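Local coordinates for Ycf54-like protein (Synechocystis sp. PCC 6803, PDB 5M2P), which probably acts as a component of the Mg-protoporphyrin IX monomethyl ester cyclase, supporting protochlorophyllide formation in chlorophyll biosynthesis, at residues A12-L17 and Q45-A50; E25-R30 and I41-V46; A50-N53 and E59-A62; V69-V72 and S77-V80. One frame throughout, in Å; residues are numbered along the deposited sequence. Where two conformers were deposited one is given.

Contact 1 (A12-L17 and Q45-A50); sequences ASQKFL and QVIQPA
Leu17 and Gln45 meet head-on at the packed end of this contact. The CD2 methyl of Leu17 sits 3.8 Å from CD of Gln45, and the two side chains reach toward each other from opposite directions. Gln45 spans the distance because its CG lies anti to the backbone N (chi1 177°) and the chain stays extended beyond it. Val69 of the intervening strand touches both side chains, while Phe23 and Glu24 of helix 21-36 and Leu86 of helix 76-86 also press on Leu17, which is buried. The two segments belong to different strands of an antiparallel sheet, 5-13 and 43-47, with strand 68-73 running between them. Where strand 5-13 gives way to helix 14-18, Ser13 is the N-cap, its OG accepting from Phe16 N at 2.9 Å. One residue on, Gln14 reaches across the end of the middle strand and forms the bridge at the border, its amide anchored by a hydrogen bond from NE2 to Asn68 O. The open side lies at the exposed Ile47, whose CG2 is 3.7 Å from Gln14 NE2. That same nitrogen is 3.2 Å from OE1 of Gln48, the two amide planes standing 77° apart. Gln48 OE1 takes a hydrogen bond from Asn68 N, and Gln48 NE2 is held in turn by Glu66 O.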
loop_
_atom_site.group_PDB
_atom_site.type_symbol
_atom_site.label_atom_id
_atom_site.label_comp_id
_atom_site.label_asym_id
_atom_site.label_seq_id
_atom_site.Cartn_x
_atom_site.Cartn_y
_atom_site.Cartn_z
ATOM N N ALA A 12 -5.946 -2.336 3.695
ATOM C CA ALA A 12 -7.225 -2.997 3.640
ATOM C C ALA A 12 -7.112 -4.370 4.317
ATOM O O ALA A 12 -6.018 -4.894 4.506
ATOM C CB ALA A 12 -7.603 -3.243 2.184
ATOM N N SER A 13 -8.260 -4.982 4.593
ATOM C CA SER A 13 -8.279 -6.403 4.909
ATOM C C SER A 13 -8.099 -7.182 3.608
ATOM O O SER A 13 -8.473 -6.744 2.535
ATOM C CB SER A 13 -9.587 -6.802 5.593
ATOM O OG SER A 13 -10.672 -6.729 4.672
ATOM N N GLN A 14 -7.532 -8.388 3.711
ATOM C CA GLN A 14 -7.467 -9.278 2.559
ATOM C C GLN A 14 -8.867 -9.620 2.043
ATOM O O GLN A 14 -9.094 -9.644 0.858
ATOM C CB GLN A 14 -6.634 -10.514 2.908
ATOM C CG GLN A 14 -5.165 -10.101 3.124
ATOM C CD GLN A 14 -4.289 -11.247 3.556
ATOM O OE1 GLN A 14 -4.593 -12.415 3.277
ATOM N NE2 GLN A 14 -3.214 -10.920 4.240
ATOM N N LYS A 15 -9.794 -9.851 2.977
ATOM C CA LYS A 15 -11.183 -10.130 2.657
ATOM C C LYS A 15 -11.828 -9.028 1.789
ATOM O O LYS A 15 -12.456 -9.276 0.760
ATOM C CB LYS A 15 -11.941 -10.301 3.986
ATOM C CG LYS A 15 -13.415 -10.650 3.909
ATOM C CD LYS A 15 -14.026 -10.712 5.313
ATOM C CE LYS A 15 -15.484 -11.182 5.294
ATOM N NZ LYS A 15 -15.941 -11.671 6.622
ATOM N N PHE A 16 -11.628 -7.778 2.198
ATOM C CA PHE A 16 -12.190 -6.649 1.476
ATOM C C PHE A 16 -11.603 -6.508 0.104
ATOM O O PHE A 16 -12.322 -6.330 -0.896
ATOM C CB PHE A 16 -12.000 -5.362 2.284
ATOM C CG PHE A 16 -12.346 -4.106 1.520
ATOM C CD1 PHE A 16 -13.642 -3.730 1.358
ATOM C CD2 PHE A 16 -11.375 -3.312 0.975
ATOM C CE1 PHE A 16 -13.966 -2.590 0.671
ATOM C CE2 PHE A 16 -11.700 -2.150 0.297
ATOM C CZ PHE A 16 -12.995 -1.830 0.111
ATOM N N LEU A 17 -10.272 -6.550 0.024
ATOM C CA LEU A 17 -9.666 -6.317 -1.259
ATOM C C LEU A 17 -10.057 -7.418 -2.288
ATOM O O LEU A 17 -10.151 -7.170 -3.484
ATOM C CB LEU A 17 -8.171 -6.168 -1.082
ATOM C CG LEU A 17 -7.514 -5.355 -2.152
ATOM C CD1 LEU A 17 -8.056 -3.944 -2.167
ATOM C CD2 LEU A 17 -6.033 -5.381 -1.902
ATOM N N GLN A 45 1.439 -3.562 -4.360
ATOM C CA GLN A 45 0.544 -4.181 -3.439
ATOM C C GLN A 45 1.364 -5.129 -2.582
ATOM O O GLN A 45 2.087 -5.987 -3.119
ATOM C CB GLN A 45 -0.571 -4.904 -4.191
ATOM C CG GLN A 45 -1.521 -5.656 -3.263
ATOM C CD GLN A 45 -2.854 -6.013 -3.928
ATOM O OE1 GLN A 45 -3.577 -5.142 -4.386
ATOM N NE2 GLN A 45 -3.181 -7.291 -3.949
ATOM N N VAL A 46 1.277 -4.960 -1.269
ATOM C CA VAL A 46 2.092 -5.709 -0.313
ATOM C C VAL A 46 1.156 -6.461 0.603
ATOM O O VAL A 46 0.373 -5.871 1.326
ATOM C CB VAL A 46 2.987 -4.758 0.529
ATOM C CG1 VAL A 46 3.850 -5.561 1.503
ATOM C CG2 VAL A 46 3.862 -3.891 -0.365
ATOM N N ILE A 47 1.256 -7.783 0.594
ATOM C CA ILE A 47 0.449 -8.625 1.453
ATOM C C ILE A 47 1.070 -8.624 2.855
ATOM O O ILE A 47 2.294 -8.754 3.010
ATOM C CB ILE A 47 0.376 -10.068 0.917
ATOM C CG1 ILE A 47 -0.267 -10.097 -0.471
ATOM C CG2 ILE A 47 -0.411 -10.937 1.881
ATOM C CD1 ILE A 47 -0.072 -11.401 -1.221
ATOM N N GLN A 48 0.245 -8.453 3.875
ATOM C CA GLN A 48 0.681 -8.470 5.257
ATOM C C GLN A 48 1.961 -7.639 5.462
ATOM O O GLN A 48 3.002 -8.153 5.923
ATOM C CB GLN A 48 0.887 -9.908 5.749
ATOM C CG GLN A 48 0.645 -10.032 7.243
ATOM C CD GLN A 48 -0.815 -9.879 7.667
ATOM O OE1 GLN A 48 -1.728 -9.950 6.858
ATOM N NE2 GLN A 48 -1.018 -9.667 8.947
ATOM N N PRO A 49 1.881 -6.332 5.194
ATOM C CA PRO A 49 3.124 -5.544 5.195
ATOM C C PRO A 49 3.875 -5.477 6.522
ATOM O O PRO A 49 3.314 -5.216 7.578
ATOM C CB PRO A 49 2.638 -4.137 4.847
ATOM C CG PRO A 49 1.156 -4.156 5.162
ATOM C CD PRO A 49 0.711 -5.543 4.775
ATOM N N ALA A 50 5.190 -5.651 6.433
ATOM C CA ALA A 50 6.055 -5.515 7.592
ATOM C C ALA A 50 6.125 -4.092 8.126
ATOM O O ALA A 50 6.434 -3.864 9.289
ATOM C CB ALA A 50 7.445 -5.981 7.229
#

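Contact 2 (E25-R30 and I41-V46); sequences EVLKER and IDFWQV
Leu27 and Arg30 on helix 25-30 face Phe43 and Gln45 on strand 43-46, the two axes passing 10.3 Å apart with their directions at 136°, nearer antiparallel than parallel. Arg30 makes the closest approaches. Its chain, extended from CG to NE, runs over one face of the Phe43 ring, and CD makes a CH-pi contact 3.6 Å from the ring centroid. CD lies off-centre, closest to CZ at 3.4 Å. The guanidinium itself is turned 72° from the ring plane and presents its edge to the ring; CZ of Arg30 is 5.1 Å from the centroid, so any cation-pi attraction is weak. This is the long helix of the first beta-alpha-beta crossover in a ferredoxin-like fold, lying across one face of the antiparallel sheet, with strand 43-47 at the sheet's edge. Phe43 projects toward the helix with CG lodged between its own backbone N and carbonyl carbon (chi1 63°). Leu27 O approaches the ring's edge, 3.9 Å from CE2, and Leu27 CD2 lies 4.5 Å from the same carbon. Tyr34 meets the ring edge-to-face, and Phe78 of helix 76-86 packs against it too. Further out, one water joins the segments: it accepts from Arg30 NH2 at 3.0 Å and donates to Asp42 OD1 at 2.8 Å. Tyr34 OH also hydrogen-bonds Asp42 OD1.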
loop_
_atom_site.group_PDB
_atom_site.type_symbol
_atom_site.label_atom_id
_atom_site.label_comp_id
_atom_site.label_asym_id
_atom_site.label_seq_id
_atom_site.Cartn_x
_atom_site.Cartn_y
_atom_site.Cartn_z
ATOM N N GLU A 25 -8.051 -4.888 -11.255
ATOM C CA GLU A 25 -7.838 -4.765 -12.697
ATOM C C GLU A 25 -7.263 -3.402 -13.072
ATOM O O GLU A 25 -6.421 -3.304 -13.956
ATOM C CB GLU A 25 -9.143 -5.032 -13.491
ATOM C CG GLU A 25 -9.016 -4.885 -15.008
ATOM C CD GLU A 25 -7.961 -5.801 -15.597
ATOM O OE1 GLU A 25 -7.870 -6.972 -15.163
ATOM O OE2 GLU A 25 -7.218 -5.348 -16.492
ATOM N N VAL A 26 -7.696 -2.344 -12.395
ATOM C CA VAL A 26 -7.134 -1.025 -12.620
ATOM C C VAL A 26 -5.645 -1.032 -12.305
ATOM O O VAL A 26 -4.855 -0.474 -13.063
ATOM C CB VAL A 26 -7.842 0.086 -11.806
ATOM C CG1 VAL A 26 -7.120 1.411 -11.939
ATOM C CG2 VAL A 26 -9.285 0.233 -12.270
ATOM N N LEU A 27 -5.270 -1.679 -11.205
ATOM C CA LEU A 27 -3.844 -1.733 -10.840
ATOM C C LEU A 27 -3.049 -2.530 -11.863
ATOM O O LEU A 27 -1.946 -2.142 -12.220
ATOM C CB LEU A 27 -3.651 -2.372 -9.476
ATOM C CG LEU A 27 -4.192 -1.654 -8.262
ATOM C CD1 LEU A 27 -3.725 -2.362 -7.007
ATOM C CD2 LEU A 27 -3.704 -0.233 -8.275
ATOM N N LYS A 28 -3.590 -3.659 -12.318
ATOM C CA LYS A 28 -2.914 -4.440 -13.379
ATOM C C LYS A 28 -2.734 -3.593 -14.635
ATOM O O LYS A 28 -1.649 -3.562 -15.221
ATOM C CB LYS A 28 -3.726 -5.690 -13.693
ATOM C CG LYS A 28 -3.108 -6.591 -14.747
ATOM C CD LYS A 28 -4.137 -7.564 -15.311
ATOM C CE LYS A 28 -3.552 -8.471 -16.379
ATOM N NZ LYS A 28 -2.962 -9.695 -15.766
ATOM N N GLU A 29 -3.784 -2.892 -15.056
ATOM C CA GLU A 29 -3.685 -2.034 -16.227
ATOM C C GLU A 29 -2.688 -0.915 -16.034
ATOM O O GLU A 29 -1.973 -0.549 -16.964
ATOM C CB GLU A 29 -5.053 -1.476 -16.620
ATOM C CG GLU A 29 -5.917 -2.513 -17.324
ATOM C CD GLU A 29 -5.206 -3.114 -18.532
ATOM O OE1 GLU A 29 -4.831 -2.331 -19.441
ATOM O OE2 GLU A 29 -4.991 -4.356 -18.556
ATOM N N ARG A 30 -2.604 -0.398 -14.810
ATOM C CA ARG A 30 -1.654 0.668 -14.525
ATOM C C ARG A 30 -0.211 0.141 -14.635
ATOM O O ARG A 30 0.633 0.793 -15.227
ATOM C CB ARG A 30 -1.904 1.267 -13.143
ATOM C CG ARG A 30 -1.106 2.525 -12.839
ATOM C CD ARG A 30 -1.322 2.934 -11.378
ATOM N NE ARG A 30 -0.598 4.152 -10.966
ATOM C CZ ARG A 30 -1.024 5.392 -11.209
ATOM N NH1 ARG A 30 -2.164 5.593 -11.864
ATOM N NH2 ARG A 30 -0.308 6.428 -10.806
ATOM N N ILE A 41 7.884 1.688 -12.075
ATOM C CA ILE A 41 6.771 1.366 -11.207
ATOM C C ILE A 41 7.045 2.032 -9.857
ATOM O O ILE A 41 8.130 1.905 -9.297
ATOM C CB ILE A 41 6.654 -0.163 -11.008
ATOM C CG1 ILE A 41 6.224 -0.860 -12.304
ATOM C CG2 ILE A 41 5.681 -0.477 -9.884
ATOM C CD1 ILE A 41 4.804 -0.625 -12.736
ATOM N N ASP A 42 6.063 2.779 -9.360
ATOM C CA ASP A 42 6.174 3.494 -8.081
ATOM C C ASP A 42 4.974 3.207 -7.186
ATOM O O ASP A 42 4.655 4.006 -6.298
ATOM C CB ASP A 42 6.350 4.996 -8.307
ATOM C CG ASP A 42 5.143 5.645 -8.958
ATOM O OD1 ASP A 42 4.207 4.933 -9.374
ATOM O OD2 ASP A 42 5.147 6.899 -9.031
ATOM N N PHE A 43 4.329 2.067 -7.401
ATOM C CA PHE A 43 3.206 1.632 -6.583
ATOM C C PHE A 43 3.252 0.122 -6.553
ATOM O O PHE A 43 3.658 -0.506 -7.529
ATOM C CB PHE A 43 1.848 2.127 -7.142
ATOM C CG PHE A 43 1.535 1.586 -8.504
ATOM C CD1 PHE A 43 2.101 2.137 -9.644
ATOM C CD2 PHE A 43 0.717 0.465 -8.658
ATOM C CE1 PHE A 43 1.871 1.580 -10.898
ATOM C CE2 PHE A 43 0.477 -0.069 -9.904
ATOM C CZ PHE A 43 1.046 0.498 -11.033
ATOM N N TRP A 44 2.808 -0.441 -5.443
ATOM C CA TRP A 44 2.939 -1.849 -5.162
ATOM C C TRP A 44 1.804 -2.292 -4.250
ATOM O O TRP A 44 1.322 -1.534 -3.426
ATOM C CB TRP A 44 4.275 -2.154 -4.471
ATOM C CG TRP A 44 5.489 -1.547 -5.125
ATOM C CD1 TRP A 44 6.290 -2.124 -6.058
ATOM C CD2 TRP A 44 6.012 -0.240 -4.896
ATOM N NE1 TRP A 44 7.268 -1.254 -6.425
ATOM C CE2 TRP A 44 7.131 -0.095 -5.722
ATOM C CE3 TRP A 44 5.644 0.829 -4.069
ATOM C CZ2 TRP A 44 7.888 1.077 -5.749
ATOM C CZ3 TRP A 44 6.393 1.985 -4.096
ATOM C CH2 TRP A 44 7.510 2.089 -4.919
ATOM N N GLN A 45 1.439 -3.562 -4.360
ATOM C CA GLN A 45 0.544 -4.181 -3.439
ATOM C C GLN A 45 1.364 -5.129 -2.582
ATOM O O GLN A 45 2.087 -5.987 -3.119
ATOM C CB GLN A 45 -0.571 -4.904 -4.191
ATOM C CG GLN A 45 -1.521 -5.656 -3.263
ATOM C CD GLN A 45 -2.854 -6.013 -3.928
ATOM O OE1 GLN A 45 -3.577 -5.142 -4.386
ATOM N NE2 GLN A 45 -3.181 -7.291 -3.949
ATOM N N VAL A 46 1.277 -4.960 -1.269
ATOM C CA VAL A 46 2.092 -5.709 -0.313
ATOM C C VAL A 46 1.156 -6.461 0.603
ATOM O O VAL A 46 0.373 -5.871 1.326
ATOM C CB VAL A 46 2.987 -4.758 0.529
ATOM C CG1 VAL A 46 3.850 -5.561 1.503
ATOM C CG2 VAL A 46 3.862 -3.891 -0.365
HETATM O O HOH W 1 1.625 5.572 -8.638
#

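Contact 3 (A50-N53 and E59-A62); sequences AFLN and EAKA
Lys61 sends CG anti to its backbone N (chi1 -177°) and keeps the rest of its chain straight, so that the side chain stretches from helix 58-63 along Leu52 to reach Asn53. Asn53 points its CB away from the helix, but with CG swung beside its own N (chi1 -71°) the amide comes back to meet the lysine. There Lys61 NZ donates to Asn53 OD1 over 2.9 Å. The ammonium sits above the plane of the amide carbonyl, away from the lone-pair directions, at a C=O...N angle of 143°. On the way its methylenes pass close to the backbone of the loop, CD lying 3.5 Å from Leu52 O. The loop here is a single 3-10 turn, closed by a bond from Asn53 N to Ala50 O; turn and short helix together lie on the sheet face opposite the two long helices of the ferredoxin-like fold. Beneath the lysine the contact turns apolar. Leu52 sets CG 3.9 Å from Lys61 CB and CD1 3.9 Å from Ala60 CB, and is itself buried against Leu11 and Asn68. Ala60 rests on Tyr9 of strand 5-13, whereas Asn53 and Lys61 are exposed at the surface.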
loop_
_atom_site.group_PDB
_atom_site.type_symbol
_atom_site.label_atom_id
_atom_site.label_comp_id
_atom_site.label_asym_id
_atom_site.label_seq_id
_atom_site.Cartn_x
_atom_site.Cartn_y
_atom_site.Cartn_z
ATOM N N ALA A 50 5.190 -5.651 6.433
ATOM C CA ALA A 50 6.055 -5.515 7.592
ATOM C C ALA A 50 6.125 -4.092 8.126
ATOM O O ALA A 50 6.434 -3.864 9.289
ATOM C CB ALA A 50 7.445 -5.981 7.229
ATOM N N PHE A 51 5.837 -3.099 7.286
ATOM C CA PHE A 51 5.893 -1.710 7.786
ATOM C C PHE A 51 4.951 -1.447 8.948
ATOM O O PHE A 51 5.183 -0.541 9.748
ATOM C CB PHE A 51 5.719 -0.655 6.669
ATOM C CG PHE A 51 4.326 -0.552 6.057
ATOM C CD1 PHE A 51 3.249 -0.048 6.776
ATOM C CD2 PHE A 51 4.122 -0.868 4.713
ATOM C CE1 PHE A 51 1.996 0.107 6.187
ATOM C CE2 PHE A 51 2.863 -0.740 4.140
ATOM C CZ PHE A 51 1.820 -0.252 4.875
ATOM N N LEU A 52 3.895 -2.251 9.057
ATOM C CA LEU A 52 2.906 -2.043 10.086
ATOM C C LEU A 52 3.451 -2.255 11.487
ATOM O O LEU A 52 2.820 -1.826 12.452
ATOM C CB LEU A 52 1.709 -2.949 9.822
ATOM C CG LEU A 52 0.366 -2.547 10.394
ATOM C CD1 LEU A 52 -0.006 -1.098 10.063
ATOM C CD2 LEU A 52 -0.648 -3.536 9.851
ATOM N N ASN A 53 4.624 -2.911 11.602
ATOM C CA ASN A 53 5.250 -3.129 12.905
ATOM C C ASN A 53 6.091 -1.938 13.406
ATOM O O ASN A 53 6.593 -1.943 14.522
ATOM C CB ASN A 53 6.149 -4.365 12.869
ATOM C CG ASN A 53 5.384 -5.654 12.778
ATOM O OD1 ASN A 53 4.194 -5.726 13.111
ATOM N ND2 ASN A 53 6.059 -6.684 12.275
ATOM N N GLU A 59 -0.733 3.200 15.873
ATOM C CA GLU A 59 -2.176 3.486 15.843
ATOM C C GLU A 59 -2.829 2.692 14.719
ATOM O O GLU A 59 -3.870 2.082 14.883
ATOM C CB GLU A 59 -2.454 4.992 15.638
ATOM C CG GLU A 59 -3.930 5.339 15.448
ATOM C CD GLU A 59 -4.173 6.782 15.056
ATOM O OE1 GLU A 59 -3.304 7.638 15.293
ATOM O OE2 GLU A 59 -5.259 7.061 14.512
ATOM N N ALA A 60 -2.203 2.714 13.555
ATOM C CA ALA A 60 -2.701 1.944 12.422
ATOM C C ALA A 60 -2.765 0.455 12.728
ATOM O O ALA A 60 -3.763 -0.203 12.444
ATOM C CB ALA A 60 -1.876 2.192 11.168
ATOM N N LYS A 61 -1.695 -0.084 13.311
ATOM C CA LYS A 61 -1.663 -1.508 13.626
ATOM C C LYS A 61 -2.776 -1.875 14.609
ATOM O O LYS A 61 -3.413 -2.925 14.487
ATOM C CB LYS A 61 -0.296 -1.927 14.173
ATOM C CG LYS A 61 -0.245 -3.411 14.423
ATOM C CD LYS A 61 1.136 -3.897 14.759
ATOM C CE LYS A 61 1.123 -5.399 14.956
ATOM N NZ LYS A 61 2.437 -5.882 15.439
ATOM N N ALA A 62 -3.010 -1.005 15.577
ATOM C CA ALA A 62 -4.076 -1.213 16.557
ATOM C C ALA A 62 -5.480 -1.220 15.968
ATOM O O ALA A 62 -6.403 -1.750 16.557
ATOM C CB ALA A 62 -3.994 -0.144 17.624
#

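Contact 4 (V69-V72 and S77-V80); sequences VAIV and SFIV
Ile71 and Ile79 wedge together where strand 69-72 faces the first turn of helix 76-86, with Phe78 closing one side. The beta-branched Ile71 divides its work between two branches. CG2, anti to the backbone N, faces the helix and touches both partners there: CE2 of Phe78 at 3.9 Å and CD1 of Ile79 at 4.1 Å. The other branch has CG1 beside the N and carries CD1 away from this helix, toward Gln45 and helix 21-36. Ile79 does the reverse with its ends. Its CB does not aim at the strand, yet chi1 -60° and chi2 -63° fold CD1 back so that the methyl lands on the strand backbone, 3.5 Å from Ile71 O. Ile79 CD1 is also 4.3 Å from the backbone C of Val72, a residue whose side chain points to the other face of the sheet. Phe78 holds CG anti to its backbone N (chi1 178°), which sends the side chain toward the strand, where it crosses that of Ile71 at about a right angle. All four touching residues are buried; the side chains that meet are all apolar, with one methyl resting on a backbone carbonyl. Phe78 also packs on Trp81 and Leu27, while Ile79 reaches Tyr8 of strand 5-13. Helix 76-86 is the connection of the second beta-alpha-beta crossover, from strand 68-73 to strand 90-96, and lies beside helix 21-36.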
loop_
_atom_site.group_PDB
_atom_site.type_symbol
_atom_site.label_atom_id
_atom_site.label_comp_id
_atom_site.label_asym_id
_atom_site.label_seq_id
_atom_site.Cartn_x
_atom_site.Cartn_y
_atom_site.Cartn_z
ATOM N N VAL A 69 -3.440 -6.077 3.827
ATOM C CA VAL A 69 -2.789 -5.905 2.545
ATOM C C VAL A 69 -2.773 -4.407 2.267
ATOM O O VAL A 69 -3.773 -3.732 2.502
ATOM C CB VAL A 69 -3.505 -6.657 1.407
ATOM C CG1 VAL A 69 -4.994 -6.431 1.439
ATOM C CG2 VAL A 69 -2.911 -6.349 0.032
ATOM N N ALA A 70 -1.617 -3.892 1.851
ATOM C CA ALA A 70 -1.496 -2.471 1.553
ATOM C C ALA A 70 -1.273 -2.205 0.086
ATOM O O ALA A 70 -0.528 -2.911 -0.600
ATOM C CB ALA A 70 -0.338 -1.864 2.352
ATOM N N ILE A 71 -1.834 -1.093 -0.370
ATOM C CA ILE A 71 -1.382 -0.443 -1.582
ATOM C C ILE A 71 -0.436 0.667 -1.140
ATOM O O ILE A 71 -0.789 1.509 -0.319
ATOM C CB ILE A 71 -2.548 0.127 -2.419
ATOM C CG1 ILE A 71 -3.654 -0.915 -2.628
ATOM C CG2 ILE A 71 -2.026 0.640 -3.745
ATOM C CD1 ILE A 71 -3.211 -2.184 -3.283
ATOM N N VAL A 72 0.784 0.612 -1.644
ATOM C CA VAL A 72 1.872 1.515 -1.248
ATOM C C VAL A 72 2.327 2.253 -2.482
ATOM O O VAL A 72 2.466 1.670 -3.549
ATOM C CB VAL A 72 3.049 0.693 -0.678
ATOM C CG1 VAL A 72 4.212 1.588 -0.260
ATOM C CG2 VAL A 72 2.551 -0.169 0.463
ATOM N N SER A 77 -0.581 11.323 -4.822
ATOM C CA SER A 77 -1.862 11.517 -5.470
ATOM C C SER A 77 -2.506 10.193 -5.853
ATOM O O SER A 77 -3.728 10.094 -5.866
ATOM C CB SER A 77 -1.723 12.438 -6.659
ATOM O OG SER A 77 -0.935 11.897 -7.680
ATOM N N PHE A 78 -1.708 9.161 -6.105
ATOM C CA PHE A 78 -2.237 7.850 -6.406
ATOM C C PHE A 78 -2.947 7.279 -5.187
ATOM O O PHE A 78 -4.039 6.728 -5.286
ATOM C CB PHE A 78 -1.131 6.918 -6.912
ATOM C CG PHE A 78 -1.618 5.540 -7.185
ATOM C CD1 PHE A 78 -2.556 5.313 -8.178
ATOM C CD2 PHE A 78 -1.175 4.461 -6.438
ATOM C CE1 PHE A 78 -3.031 4.052 -8.430
ATOM C CE2 PHE A 78 -1.654 3.178 -6.701
ATOM C CZ PHE A 78 -2.585 2.987 -7.703
ATOM N N ILE A 79 -2.367 7.451 -4.008
ATOM C CA ILE A 79 -3.005 6.940 -2.793
ATOM C C ILE A 79 -4.250 7.733 -2.425
ATOM O O ILE A 79 -5.188 7.173 -1.912
ATOM C CB ILE A 79 -1.983 6.787 -1.642
ATOM C CG1 ILE A 79 -0.874 5.801 -2.039
ATOM C CG2 ILE A 79 -2.666 6.325 -0.368
ATOM C CD1 ILE A 79 -1.345 4.397 -2.291
ATOM N N VAL A 80 -4.286 9.026 -2.735
ATOM C CA VAL A 80 -5.497 9.802 -2.547
ATOM C C VAL A 80 -6.623 9.160 -3.374
ATOM O O VAL A 80 -7.746 8.971 -2.880
ATOM C CB VAL A 80 -5.282 11.279 -2.974
ATOM C CG1 VAL A 80 -6.610 12.020 -3.038
ATOM C CG2 VAL A 80 -4.329 11.949 -2.004
#

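How the contacts relate
All four contacts gather around one antiparallel sheet, ordered 43-47, 68-73, 5-13, 90-96, as in a ferredoxin-like fold; contacts 1, 2 and 4 use its strands directly. Contacts 1 and 2 share Gln45 and Val46, 13 Å between centres. Contact 4 is 9 Å from contact 2 and 11 Å from contact 1; Val46 N to Ala70 O, a probable hydrogen bond, ties the strands. Contact 3 is 12 Å from contact 1, with which it shares Ala50, but 22 Å from contact 2, on the opposite side of the chain's centre. Contacts 1 and 2 end on the same stretch; contact 4 follows contact 3. The long helices cover one sheet face, the 3-10 turn and helix 58-63 the other.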